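PDB 3KEB: probable thiol peroxidase from Chromobacterium violaceum, which probably reduces peroxides at the expense of thiols, using a thioredoxin-like fold. Local coordinates for residues A[123-128]-A[137-142]; A[52-57]-A[160-165]; A[149-154]-A[168-173]. All coordinates share one frame; numbering follows the deposited sequence.

Interaction 1 of 3, residues A[123-128]-A[137-142]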
loop_
_atom_site.group_PDB
_atom_site.type_symbol
_atom_site.label_atom_id
_atom_site.label_comp_id
_atom_site.label_asym_id
_atom_site.label_seq_id
_atom_site.Cartn_x
_atom_site.Cartn_y
_atom_site.Cartn_z
ATOM N N TYR A 123 12.692 7.729 9.033
ATOM C CA TYR A 123 13.659 6.619 8.939
ATOM C C TYR A 123 14.633 6.795 7.754
ATOM O O TYR A 123 15.460 5.933 7.508
ATOM C CB TYR A 123 12.954 5.269 8.838
ATOM C CG TYR A 123 12.775 4.623 10.213
ATOM C CD1 TYR A 123 11.882 5.129 11.113
ATOM C CD2 TYR A 123 13.554 3.531 10.606
ATOM C CE1 TYR A 123 11.730 4.599 12.375
ATOM C CE2 TYR A 123 13.376 2.953 11.869
ATOM C CZ TYR A 123 12.483 3.496 12.751
ATOM O OH TYR A 123 12.316 2.962 14.012
ATOM N N GLY A 124 14.566 7.943 7.079
ATOM C CA GLY A 124 15.484 8.222 5.939
ATOM C C GLY A 124 15.366 7.290 4.740
ATOM O O GLY A 124 16.381 6.906 4.114
ATOM N N VAL A 125 14.127 6.927 4.414
ATOM C CA VAL A 125 13.884 5.970 3.325
ATOM C C VAL A 125 12.838 6.491 2.357
ATOM O O VAL A 125 12.280 5.715 1.570
ATOM C CB VAL A 125 13.552 4.553 3.872
ATOM C CG1 VAL A 125 14.769 3.880 4.609
ATOM C CG2 VAL A 125 12.290 4.502 4.783
ATOM N N LEU A 126 12.581 7.790 2.406
ATOM C CA LEU A 126 11.585 8.414 1.533
ATOM C C LEU A 126 12.094 8.595 0.093
ATOM O O LEU A 126 13.084 9.259 -0.116
ATOM C CB LEU A 126 11.162 9.785 2.089
ATOM C CG LEU A 126 10.139 10.631 1.261
ATOM C CD1 LEU A 126 8.840 9.827 1.097
ATOM C CD2 LEU A 126 9.899 12.019 1.860
ATOM N N ILE A 127 11.347 8.077 -0.862
ATOM C CA ILE A 127 11.543 8.329 -2.313
ATOM C C ILE A 127 10.332 9.161 -2.786
ATOM O O ILE A 127 9.176 8.808 -2.506
ATOM C CB ILE A 127 11.665 6.992 -3.114
ATOM C CG1 ILE A 127 12.872 6.145 -2.637
ATOM C CG2 ILE A 127 11.838 7.254 -4.629
ATOM C CD1 ILE A 127 12.889 4.728 -3.103
ATOM N N THR A 128 10.585 10.296 -3.437
ATOM C CA THR A 128 9.486 11.068 -4.019
ATOM C C THR A 128 9.474 11.130 -5.560
ATOM O O THR A 128 8.549 11.744 -6.109
ATOM C CB THR A 128 9.499 12.521 -3.524
ATOM O OG1 THR A 128 10.765 13.092 -3.884
ATOM C CG2 THR A 128 9.289 12.607 -1.991
ATOM N N SER A 137 12.602 3.171 0.445
ATOM C CA SER A 137 13.843 2.717 -0.124
ATOM C C SER A 137 14.385 1.511 0.695
ATOM O O SER A 137 14.219 1.472 1.912
ATOM C CB SER A 137 14.845 3.879 -0.200
ATOM O OG SER A 137 15.773 3.601 -1.207
ATOM N N PRO A 138 14.976 0.530 0.053
ATOM C CA PRO A 138 15.391 -0.654 0.795
ATOM C C PRO A 138 16.597 -0.416 1.752
ATOM O O PRO A 138 17.568 0.253 1.390
ATOM C CB PRO A 138 15.744 -1.656 -0.304
ATOM C CG PRO A 138 16.052 -0.808 -1.454
ATOM C CD PRO A 138 15.033 0.273 -1.390
ATOM N N ALA A 139 16.447 -0.888 2.992
ATOM C CA ALA A 139 17.397 -0.633 4.072
ATOM C C ALA A 139 17.302 -1.710 5.141
ATOM O O ALA A 139 16.351 -2.534 5.192
ATOM C CB ALA A 139 17.189 0.791 4.666
ATOM N N ILE A 140 18.370 -1.812 5.904
ATOM C CA ILE A 140 18.413 -2.789 6.974
ATOM C C ILE A 140 18.959 -2.139 8.170
ATOM O O ILE A 140 19.898 -1.351 8.061
ATOM C CB ILE A 140 19.239 -4.061 6.616
ATOM C CG1 ILE A 140 19.142 -5.099 7.729
ATOM C CG2 ILE A 140 20.750 -3.748 6.306
ATOM C CD1 ILE A 140 19.568 -6.556 7.207
ATOM N N ILE A 141 18.384 -2.464 9.321
ATOM C CA ILE A 141 18.858 -1.914 10.605
ATOM C C ILE A 141 18.815 -2.965 11.679
ATOM O O ILE A 141 17.770 -3.538 11.954
ATOM C CB ILE A 141 17.952 -0.770 11.098
ATOM C CG1 ILE A 141 17.844 0.337 10.069
ATOM C CG2 ILE A 141 18.456 -0.186 12.463
ATOM C CD1 ILE A 141 16.804 1.409 10.426
ATOM N N LEU A 142 19.974 -3.247 12.258
ATOM C CA LEU A 142 20.109 -4.150 13.387
ATOM C C LEU A 142 20.095 -3.299 14.659
ATOM O O LEU A 142 20.947 -2.399 14.841
ATOM C CB LEU A 142 21.431 -4.906 13.326
ATOM C CG LEU A 142 21.820 -5.752 14.524
ATOM C CD1 LEU A 142 20.871 -6.947 14.696
ATOM C CD2 LEU A 142 23.342 -6.143 14.419
#

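Interaction 2 of 3, residues A[52-57]-A[160-165]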
loop_
_atom_site.group_PDB
_atom_site.type_symbol
_atom_site.label_atom_id
_atom_site.label_comp_id
_atom_site.label_asym_id
_atom_site.label_seq_id
_atom_site.Cartn_x
_atom_site.Cartn_y
_atom_site.Cartn_z
ATOM N N LEU A 52 15.870 -6.972 13.652
ATOM C CA LEU A 52 16.440 -6.689 12.344
ATOM C C LEU A 52 15.272 -6.076 11.554
ATOM O O LEU A 52 14.304 -6.766 11.207
ATOM C CB LEU A 52 16.938 -7.994 11.695
ATOM C CG LEU A 52 17.863 -7.780 10.512
ATOM C CD1 LEU A 52 19.175 -6.934 10.837
ATOM C CD2 LEU A 52 18.286 -9.143 9.921
ATOM N N ILE A 53 15.317 -4.766 11.395
ATOM C CA ILE A 53 14.299 -4.037 10.600
ATOM C C ILE A 53 14.748 -3.947 9.135
ATOM O O ILE A 53 15.900 -3.665 8.851
ATOM C CB ILE A 53 14.045 -2.650 11.180
ATOM C CG1 ILE A 53 13.466 -2.762 12.600
ATOM C CG2 ILE A 53 13.134 -1.801 10.263
ATOM C CD1 ILE A 53 13.365 -1.504 13.264
ATOM N N VAL A 54 13.858 -4.285 8.217
ATOM C CA VAL A 54 14.151 -4.216 6.822
ATOM C C VAL A 54 13.007 -3.523 6.143
ATOM O O VAL A 54 11.847 -3.920 6.345
ATOM C CB VAL A 54 14.301 -5.648 6.194
ATOM C CG1 VAL A 54 14.405 -5.583 4.728
ATOM C CG2 VAL A 54 15.581 -6.372 6.748
ATOM N N THR A 55 13.341 -2.510 5.353
ATOM C CA THR A 55 12.390 -1.905 4.442
ATOM C C THR A 55 12.634 -2.520 3.070
ATOM O O THR A 55 13.777 -2.733 2.651
ATOM C CB THR A 55 12.550 -0.391 4.397
ATOM O OG1 THR A 55 13.945 -0.058 4.101
ATOM C CG2 THR A 55 12.100 0.215 5.721
ATOM N N LEU A 56 11.544 -2.928 2.431
ATOM C CA LEU A 56 11.561 -3.454 1.050
ATOM C C LEU A 56 10.709 -2.520 0.231
ATOM O O LEU A 56 9.979 -1.621 0.804
ATOM C CB LEU A 56 10.996 -4.895 0.989
ATOM C CG LEU A 56 11.557 -6.010 1.895
ATOM C CD1 LEU A 56 10.659 -7.242 1.888
ATOM C CD2 LEU A 56 12.957 -6.352 1.487
ATOM N N LEU A 57 10.909 -2.537 -1.088
ATOM C CA LEU A 57 10.004 -1.783 -1.954
ATOM C C LEU A 57 8.602 -2.302 -1.803
ATOM O O LEU A 57 7.583 -1.594 -1.494
ATOM C CB LEU A 57 10.446 -1.792 -3.421
ATOM C CG LEU A 57 11.736 -1.091 -3.759
ATOM C CD1 LEU A 57 12.090 -1.271 -5.271
ATOM C CD2 LEU A 57 11.564 0.479 -3.367
ATOM N N ASP A 160 20.646 -5.242 -5.293
ATOM C CA ASP A 160 21.682 -5.676 -4.388
ATOM C C ASP A 160 21.097 -6.401 -3.181
ATOM O O ASP A 160 19.938 -6.215 -2.803
ATOM C CB ASP A 160 22.506 -4.503 -3.865
ATOM C CG ASP A 160 23.363 -3.804 -4.935
ATOM O OD1 ASP A 160 23.530 -4.308 -6.058
ATOM O OD2 ASP A 160 23.904 -2.704 -4.600
ATOM N N PHE A 161 21.969 -7.126 -2.484
ATOM C CA PHE A 161 21.673 -7.633 -1.151
ATOM C C PHE A 161 22.391 -6.825 -0.080
ATOM O O PHE A 161 23.441 -6.218 -0.301
ATOM C CB PHE A 161 22.012 -9.139 -0.995
ATOM C CG PHE A 161 21.304 -10.064 -1.958
ATOM C CD1 PHE A 161 20.037 -9.806 -2.417
ATOM C CD2 PHE A 161 21.948 -11.199 -2.427
ATOM C CE1 PHE A 161 19.411 -10.644 -3.318
ATOM C CE2 PHE A 161 21.322 -12.054 -3.306
ATOM C CZ PHE A 161 20.043 -11.761 -3.752
ATOM N N PHE A 162 21.834 -6.849 1.127
ATOM C CA PHE A 162 22.507 -6.270 2.283
ATOM C C PHE A 162 23.858 -6.940 2.546
ATOM O O PHE A 162 24.089 -8.078 2.139
ATOM C CB PHE A 162 21.613 -6.440 3.523
ATOM C CG PHE A 162 20.238 -5.858 3.373
ATOM C CD1 PHE A 162 20.067 -4.495 3.098
ATOM C CD2 PHE A 162 19.109 -6.660 3.549
ATOM C CE1 PHE A 162 18.815 -3.948 2.936
ATOM C CE2 PHE A 162 17.836 -6.088 3.444
ATOM C CZ PHE A 162 17.699 -4.747 3.126
ATOM N N ASP A 163 24.737 -6.261 3.285
ATOM C CA ASP A 163 26.065 -6.758 3.627
ATOM C C ASP A 163 25.960 -7.655 4.862
ATOM O O ASP A 163 26.329 -7.267 5.982
ATOM C CB ASP A 163 27.011 -5.597 3.899
ATOM C CG ASP A 163 28.475 -6.029 3.984
ATOM O OD1 ASP A 163 28.753 -7.216 4.061
ATOM O OD2 ASP A 163 29.348 -5.129 3.989
ATOM N N PHE A 164 25.441 -8.869 4.619
ATOM C CA PHE A 164 25.184 -9.783 5.675
ATOM C C PHE A 164 26.499 -10.181 6.350
ATOM O O PHE A 164 26.528 -10.345 7.561
ATOM C CB PHE A 164 24.458 -11.020 5.166
ATOM C CG PHE A 164 23.064 -10.759 4.678
ATOM C CD1 PHE A 164 22.089 -10.246 5.527
ATOM C CD2 PHE A 164 22.739 -10.991 3.356
ATOM C CE1 PHE A 164 20.791 -9.976 5.065
ATOM C CE2 PHE A 164 21.461 -10.743 2.893
ATOM C CZ PHE A 164 20.497 -10.222 3.728
ATOM N N ASP A 165 27.579 -10.335 5.580
ATOM C CA ASP A 165 28.881 -10.629 6.201
ATOM C C ASP A 165 29.280 -9.596 7.262
ATOM O O ASP A 165 29.811 -9.954 8.327
ATOM C CB ASP A 165 29.979 -10.764 5.172
ATOM C CG ASP A 165 29.879 -12.066 4.376
ATOM O OD1 ASP A 165 29.143 -13.000 4.803
ATOM O OD2 ASP A 165 30.513 -12.128 3.299
#

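Interaction 3 of 3, residues A[149-154]-A[168-173]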
loop_
_atom_site.group_PDB
_atom_site.type_symbol
_atom_site.label_atom_id
_atom_site.label_comp_id
_atom_site.label_asym_id
_atom_site.label_seq_id
_atom_site.Cartn_x
_atom_site.Cartn_y
_atom_site.Cartn_z
ATOM N N VAL A 149 20.788 1.170 17.770
ATOM C CA VAL A 149 21.283 0.696 16.475
ATOM C C VAL A 149 22.739 0.229 16.563
ATOM O O VAL A 149 23.601 0.967 17.070
ATOM C CB VAL A 149 21.122 1.807 15.399
ATOM C CG1 VAL A 149 21.680 1.380 14.017
ATOM C CG2 VAL A 149 19.633 2.145 15.198
ATOM N N HIS A 150 22.999 -1.000 16.092
ATOM C CA HIS A 150 24.389 -1.565 15.983
ATOM C C HIS A 150 24.957 -1.588 14.553
ATOM O O HIS A 150 26.185 -1.540 14.333
ATOM C CB HIS A 150 24.428 -3.003 16.526
ATOM C CG HIS A 150 24.259 -3.088 18.005
ATOM N ND1 HIS A 150 25.242 -3.563 18.845
ATOM C CD2 HIS A 150 23.225 -2.739 18.799
ATOM C CE1 HIS A 150 24.817 -3.504 20.092
ATOM N NE2 HIS A 150 23.596 -3.001 20.091
ATOM N N TYR A 151 24.063 -1.596 13.572
ATOM C CA TYR A 151 24.422 -1.590 12.159
ATOM C C TYR A 151 23.245 -1.042 11.362
ATOM O O TYR A 151 22.076 -1.402 11.635
ATOM C CB TYR A 151 24.716 -3.051 11.686
ATOM C CG TYR A 151 25.031 -3.116 10.257
ATOM C CD1 TYR A 151 26.312 -2.908 9.830
ATOM C CD2 TYR A 151 24.020 -3.312 9.295
ATOM C CE1 TYR A 151 26.622 -2.942 8.458
ATOM C CE2 TYR A 151 24.321 -3.338 7.911
ATOM C CZ TYR A 151 25.630 -3.173 7.518
ATOM O OH TYR A 151 26.007 -3.177 6.188
ATOM N N SER A 152 23.520 -0.222 10.359
ATOM C CA SER A 152 22.458 0.202 9.435
ATOM C C SER A 152 23.035 0.368 8.016
ATOM O O SER A 152 24.169 0.797 7.865
ATOM C CB SER A 152 21.732 1.492 9.928
ATOM O OG SER A 152 22.577 2.635 9.905
ATOM N N GLU A 153 22.255 0.066 6.986
ATOM C CA GLU A 153 22.718 0.190 5.629
ATOM C C GLU A 153 21.510 0.435 4.750
ATOM O O GLU A 153 20.494 -0.263 4.845
ATOM C CB GLU A 153 23.420 -1.122 5.217
ATOM C CG GLU A 153 23.860 -1.194 3.751
ATOM C CD GLU A 153 24.254 -2.609 3.306
ATOM O OE1 GLU A 153 24.055 -3.606 4.040
ATOM O OE2 GLU A 153 24.781 -2.703 2.209
ATOM N N ARG A 154 21.643 1.377 3.836
ATOM C CA ARG A 154 20.684 1.497 2.732
ATOM C C ARG A 154 21.295 0.993 1.476
ATOM O O ARG A 154 22.468 1.219 1.230
ATOM C CB ARG A 154 20.337 2.956 2.533
ATOM C CG ARG A 154 19.570 3.422 3.620
ATOM C CD ARG A 154 19.185 4.846 3.425
ATOM N NE ARG A 154 20.312 5.765 3.647
ATOM C CZ ARG A 154 20.211 7.092 3.664
ATOM N NH1 ARG A 154 19.059 7.676 3.452
ATOM N NH2 ARG A 154 21.294 7.878 3.859
ATOM N N GLU A 168 26.955 -10.254 10.306
ATOM C CA GLU A 168 27.491 -11.478 10.967
ATOM C C GLU A 168 28.706 -11.176 11.865
ATOM O O GLU A 168 28.807 -11.642 12.991
ATOM C CB GLU A 168 27.892 -12.522 9.922
ATOM C CG GLU A 168 28.474 -13.867 10.435
ATOM C CD GLU A 168 27.442 -14.821 11.049
ATOM O OE1 GLU A 168 26.214 -14.773 10.735
ATOM O OE2 GLU A 168 27.880 -15.651 11.869
ATOM N N LYS A 169 29.634 -10.372 11.366
ATOM C CA LYS A 169 30.858 -10.113 12.114
ATOM C C LYS A 169 30.518 -9.375 13.427
ATOM O O LYS A 169 31.051 -9.717 14.495
ATOM C CB LYS A 169 31.818 -9.324 11.215
ATOM C CG LYS A 169 33.169 -9.058 11.765
ATOM C CD LYS A 169 34.073 -8.418 10.678
ATOM C CE LYS A 169 35.375 -7.899 11.287
ATOM N NZ LYS A 169 36.082 -9.011 11.967
ATOM N N LEU A 170 29.609 -8.409 13.364
ATOM C CA LEU A 170 29.153 -7.703 14.572
ATOM C C LEU A 170 28.439 -8.603 15.569
ATOM O O LEU A 170 28.682 -8.518 16.783
ATOM C CB LEU A 170 28.245 -6.532 14.218
ATOM C CG LEU A 170 28.959 -5.347 13.565
ATOM C CD1 LEU A 170 27.902 -4.392 12.992
ATOM C CD2 LEU A 170 29.949 -4.589 14.497
ATOM N N LEU A 171 27.577 -9.491 15.063
ATOM C CA LEU A 171 26.878 -10.398 15.942
ATOM C C LEU A 171 27.844 -11.400 16.573
ATOM O O LEU A 171 27.700 -11.726 17.751
ATOM C CB LEU A 171 25.743 -11.123 15.219
ATOM C CG LEU A 171 24.567 -10.239 14.704
ATOM C CD1 LEU A 171 23.784 -11.011 13.681
ATOM C CD2 LEU A 171 23.625 -9.764 15.887
ATOM N N GLN A 172 28.807 -11.908 15.811
ATOM C CA GLN A 172 29.798 -12.861 16.351
ATOM C C GLN A 172 30.670 -12.180 17.410
ATOM O O GLN A 172 31.016 -12.786 18.419
ATOM C CB GLN A 172 30.698 -13.418 15.237
ATOM C CG GLN A 172 30.015 -14.347 14.229
ATOM C CD GLN A 172 30.937 -14.766 13.081
ATOM O OE1 GLN A 172 30.725 -15.796 12.419
ATOM N NE2 GLN A 172 31.949 -13.950 12.821
ATOM N N GLU A 173 31.039 -10.920 17.147
ATOM C CA GLU A 173 31.874 -10.147 18.064
ATOM C C GLU A 173 31.125 -9.943 19.401
ATOM O O GLU A 173 31.714 -10.125 20.482
ATOM C CB GLU A 173 32.345 -8.826 17.406
ATOM C CG GLU A 173 33.783 -8.886 16.842
ATOM C CD GLU A 173 34.073 -7.990 15.595
ATOM O OE1 GLU A 173 35.051 -8.311 14.878
ATOM O OE2 GLU A 173 33.363 -6.987 15.319
#

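Interaction 1 of 3, residues A[123-128]-A[137-142]
The backbones of 123-128 and 137-142 run in roughly opposite directions, 161° apart end to end, and come closest where Val-125 faces Ser-137, their CA atoms 4.7 Å apart. There Ser-137 N donates to Val-125 O, N to O 2.8 Å, in a nearly straight bond (173° at the hydrogen). Beyond this bond the two chains diverge, and side chains bridge between them. Val-125 CG1 reaches Ala-139 CB at 3.9 Å, and Ile-127 CD1 lies 3.6 Å from Ser-137 CB. The short helix 119-122 ends in a Schellman motif whose C-prime residue, Gly-124, takes positive phi; this reversal sends the chain past the start of strand 139-143, an inner strand of the thioredoxin-like sheet. Farther along that strand, Ile-141 meets Tyr-123. With CG1 anti to its carbonyl carbon (chi1 -57°), Ile-141 extends CD1 to the edge of the tyrosine ring, near the ring plane and 3.9 Å from Tyr-123 CD2. The ring is also stacked with Phe-119, and its hydroxyl is hydrogen-bonded to Pro-29 O.

Interaction 2 of 3, residues A[52-57]-A[160-165]
Phe-162 carries its ring anti to the carbonyl carbon (chi1 -56°), and Val-54 holds CG1 anti to its backbone N (chi1 172°); together these torsions bring a methyl of the strand to the rim of the ring. Val-54 CG1 lies 3.7 Å from Phe-162 CE2 and 3.8 Å from Phe-162 CZ, while Val-54 CG2 approaches the same CE2 at 4.0 Å. Both branches of the valine crowd the CE2 corner from one side of the ring plane, CG1 near the plane at the edge and CG2 well above it. Thr-55 O also lies near the ring plane, at the longer distance of 4.4 Å from Phe-162 CZ.

The contact joins strand 51-55, in the interior of the thioredoxin-like sheet, to the loop that leads into helix 164-177 on one of its faces. The backbones stay well apart, with 9.7 Å between the CA atoms of Val-54 and Phe-162, and the ring and the valine methyls bridge the gap between them. Phe-162 also rests on Ile-140 of the adjacent strand 139-143 and on Leu-155. Just after it, Asp-163 occupies the N-cap position, its OD1 accepting from Ala-166 N, and the helix begins. Phe-164 turns back from the first turn: its ring receives Phe-162 CB over one face, 3.9 Å above the plane, and its CZ lies at the edge of the Phe-162 ring, in plane. The Phe-164 ring also meets that of Phe-76 on helix 67-77, their planes about 25° apart.

Across the two segments the contact is apolar: aliphatic methyls against an aromatic rim, with all three touching residues buried. Its hold therefore probably comes from close packing and the exclusion of water, while the polar cap is made locally at the helix start.

Interaction 3 of 3, residues A[149-154]-A[168-173]
Leu-170 lays its CD1 methyl over the base of Tyr-151, 3.7 Å from Tyr-151 CB and 3.8 Å from Tyr-151 CD1. The two side chains cross at about a right angle, and the methyl approaches the ring obliquely. That same CD1 is 3.6 Å from His-150 O; one methyl thus touches the carbonyl oxygen of His-150 and the side chain of Tyr-151. With CG anti to the backbone N (chi1 178°), Tyr-151 carries the far end of its ring on toward Glu-153, whose OE1 lies at the ring edge in plane, and leaves the methyl beside CB and CD1. Tyr-151 OH lies 2.9 Å from Glu-153 OE1, a weak hydrogen bond that may not be its proton's only choice; this carboxylate oxygen also accepts from Asp-163 N, which ties the strand to the start of the helix.

His-150 and Tyr-151 both face Leu-142 in a classic beta bulge, where the strand turns a corner. The imidazole leads away from the helix, and its NE2 is hydrogen-bonded to Asp-144 OD2, while His-150 O is also bonded to Lys-24 NZ.

Strand 149-154 is the outermost strand of its end of the thioredoxin-like sheet within this chain, next to 139-143, and beside this edge strand helix 164-177 covers one face of the sheet, the face on which Tyr-151 also presents its side chain against Ala-166 and Ile-167. Leu-171 and Glu-168, about one turn apart on the helix, touch Phe-76 of helix 67-77, which lies alongside on the same face.

Interactions 1 and 2 are buried near the middle of the chain, their centres 10 Å apart, whereas interaction 3 lies at the surface, about 14 Å from the chain centre. All three reach one sheet, through the neighbouring strands 51-55, 139-143 and 149-154; interactions 2 and 3 also share helix 164-177. Interaction 1 adds a backbone hydrogen bond to its apolar packing, whereas in interactions 2 and 3 the segments meet mainly through apolar groups, an aromatic rim in the core and a leucine methyl at the sheet edge. Polar links join interactions 1 and 2: Thr-55 OG1 meets Ser-137 O, and Ile-141 N pairs with Ile-53 O between adjacent strands.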